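PDB 4OVY: haloacid dehalogenase domain protein hydrolase, which probably acts as a metal-dependent hydrolase of the haloacid dehalogenase family, perhaps a phosphatase, and holds a calcium ion in the crystal. Local coordinates for residues 62-67 and 104-109. Residues are numbered along the deposited sequence; the frame is centred on the assembly and turned at random.
Sequences DRVRLL and MATHAG
Arg63 reaches from helix 55-67 to His107, at the C-terminal end of helix 95-106, and meets the imidazole along most of its length. Its CB lies 4.0 Å from His107 CE1, and CG comes in at the ring edge, 3.8 Å from NE2. Bends at chi2 and chi3 fold the chain back so that CD passes the same nitrogen and NE donates a hydrogen bond to His107 NE2 (3.1 Å, 146° at the hydrogen). The bond is tilted from both planes, which stand 36° apart. Beyond CZ, Arg63 NH2 gives a hydrogen to a water 2.7 Å away, which passes one on to Thr106 O. The two helices belong to the all-helical insert that follows the DxD strand of this HAD hydrolase, probably a C1 cap, away from the calcium site. An alanine in place of Arg63 would probably leave His107 NE2 without its donor and the water with one mate fewer. His107 ND1 is hydrogen-bonded to Thr103 O, and Phe115 packs edge-to-face with the ring. Further along the helix, Leu67 CD1 touches Thr106 CB at 4.0 Å, while Val64 CG2 approaches Thr106 CG2 at 4.3 Å beside Phe80.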
loop_
_atom_site.group_PDB
_atom_site.type_symbol
_atom_site.label_atom_id
_atom_site.label_comp_id
_atom_site.label_asym_id
_atom_site.label_seq_id
_atom_site.Cartn_x
_atom_site.Cartn_y
_atom_site.Cartn_z
ATOM N N ASP A 62 11.539 -23.806 -11.972
ATOM C CA ASP A 62 11.588 -24.961 -11.067
ATOM C C ASP A 62 10.185 -25.444 -10.717
ATOM O O ASP A 62 9.923 -26.658 -10.672
ATOM C CB ASP A 62 12.376 -24.640 -9.794
ATOM C CG ASP A 62 13.878 -24.604 -10.026
ATOM O OD1 ASP A 62 14.333 -25.030 -11.113
ATOM O OD2 ASP A 62 14.610 -24.152 -9.113
ATOM N N ARG A 63 9.276 -24.501 -10.495
ATOM C CA ARG A 63 7.888 -24.850 -10.179
ATOM C C ARG A 63 7.208 -25.581 -11.339
ATOM O O ARG A 63 6.551 -26.590 -11.123
ATOM C CB ARG A 63 7.096 -23.608 -9.782
ATOM C CG ARG A 63 7.577 -22.952 -8.489
ATOM C CD ARG A 63 7.436 -23.857 -7.280
ATOM N NE ARG A 63 6.046 -24.238 -7.045
ATOM C CZ ARG A 63 5.659 -25.266 -6.300
ATOM N NH1 ARG A 63 6.547 -26.058 -5.702
ATOM N NH2 ARG A 63 4.363 -25.506 -6.162
ATOM N N VAL A 64 7.378 -25.081 -12.561
ATOM C CA VAL A 64 6.813 -25.736 -13.752
ATOM C C VAL A 64 7.378 -27.151 -13.896
ATOM O O VAL A 64 6.632 -28.109 -14.118
ATOM C CB VAL A 64 7.059 -24.904 -15.033
ATOM C CG1 VAL A 64 6.800 -25.719 -16.299
ATOM C CG2 VAL A 64 6.186 -23.659 -15.021
ATOM N N ARG A 65 8.690 -27.285 -13.742
ATOM C CA ARG A 65 9.326 -28.602 -13.814
ATOM C C ARG A 65 8.761 -29.575 -12.782
ATOM O O ARG A 65 8.525 -30.738 -13.094
ATOM C CB ARG A 65 10.840 -28.481 -13.663
ATOM C CG ARG A 65 11.490 -27.880 -14.893
ATOM C CD ARG A 65 13.000 -27.999 -14.864
ATOM N NE ARG A 65 13.600 -27.091 -15.837
ATOM C CZ ARG A 65 14.172 -25.920 -15.553
ATOM N NH1 ARG A 65 14.258 -25.475 -14.298
ATOM N NH2 ARG A 65 14.676 -25.189 -16.540
ATOM N N LEU A 66 8.541 -29.093 -11.563
ATOM C CA LEU A 66 7.998 -29.926 -10.491
ATOM C C LEU A 66 6.559 -30.354 -10.803
ATOM O O LEU A 66 6.161 -31.487 -10.513
ATOM C CB LEU A 66 8.048 -29.168 -9.160
ATOM C CG LEU A 66 7.660 -29.934 -7.894
ATOM C CD1 LEU A 66 8.634 -31.077 -7.636
ATOM C CD2 LEU A 66 7.611 -28.992 -6.698
ATOM N N LEU A 67 5.792 -29.452 -11.408
ATOM C CA LEU A 67 4.375 -29.701 -11.696
ATOM C C LEU A 67 4.113 -30.442 -13.014
ATOM O O LEU A 67 3.004 -30.932 -13.231
ATOM C CB LEU A 67 3.616 -28.373 -11.716
ATOM C CG LEU A 67 3.569 -27.636 -10.380
ATOM C CD1 LEU A 67 3.123 -26.195 -10.594
ATOM C CD2 LEU A 67 2.670 -28.358 -9.387
HETATM N N MSE A 104 0.800 -16.943 -11.712
HETATM C CA MSE A 104 -0.643 -16.986 -11.470
HETATM C C MSE A 104 -1.217 -18.325 -11.858
HETATM O O MSE A 104 -1.967 -18.924 -11.088
HETATM C CB MSE A 104 -1.314 -15.882 -12.295
HETATM C CG MSE A 104 -2.839 -15.875 -12.269
HETATM SE SE MSE A 104 -3.514 -14.781 -13.766
HETATM C CE MSE A 104 -3.152 -16.027 -15.259
ATOM N N ALA A 105 -0.871 -18.805 -13.052
ATOM C CA ALA A 105 -1.456 -20.040 -13.577
ATOM C C ALA A 105 -1.017 -21.291 -12.811
ATOM O O ALA A 105 -1.692 -22.312 -12.873
ATOM C CB ALA A 105 -1.130 -20.195 -15.058
ATOM N N THR A 106 0.107 -21.205 -12.100
ATOM C CA THR A 106 0.705 -22.362 -11.444
ATOM C C THR A 106 0.505 -22.387 -9.933
ATOM O O THR A 106 0.882 -23.364 -9.290
ATOM C CB THR A 106 2.215 -22.461 -11.757
ATOM O OG1 THR A 106 2.865 -21.209 -11.492
ATOM C CG2 THR A 106 2.423 -22.834 -13.221
ATOM N N HIS A 107 -0.078 -21.331 -9.366
ATOM C CA HIS A 107 -0.305 -21.260 -7.918
ATOM C C HIS A 107 -1.691 -20.770 -7.506
ATOM O O HIS A 107 -1.875 -20.309 -6.381
ATOM C CB HIS A 107 0.763 -20.373 -7.292
ATOM C CG HIS A 107 2.143 -20.903 -7.475
ATOM N ND1 HIS A 107 2.868 -20.700 -8.627
ATOM C CD2 HIS A 107 2.914 -21.673 -6.674
ATOM C CE1 HIS A 107 4.038 -21.303 -8.521
ATOM N NE2 HIS A 107 4.091 -21.897 -7.343
ATOM N N ALA A 108 -2.667 -20.873 -8.401
ATOM C CA ALA A 108 -4.036 -20.469 -8.091
ATOM C C ALA A 108 -4.685 -21.502 -7.181
ATOM O O ALA A 108 -4.384 -22.683 -7.279
ATOM C CB ALA A 108 -4.852 -20.312 -9.368
ATOM N N GLY A 109 -5.563 -21.049 -6.295
ATOM C CA GLY A 109 -6.319 -21.943 -5.417
ATOM C C GLY A 109 -5.681 -22.224 -4.067
ATOM O O GLY A 109 -6.319 -22.813 -3.189
HETATM O O HOH W 1 2.037 -24.956 -7.385
#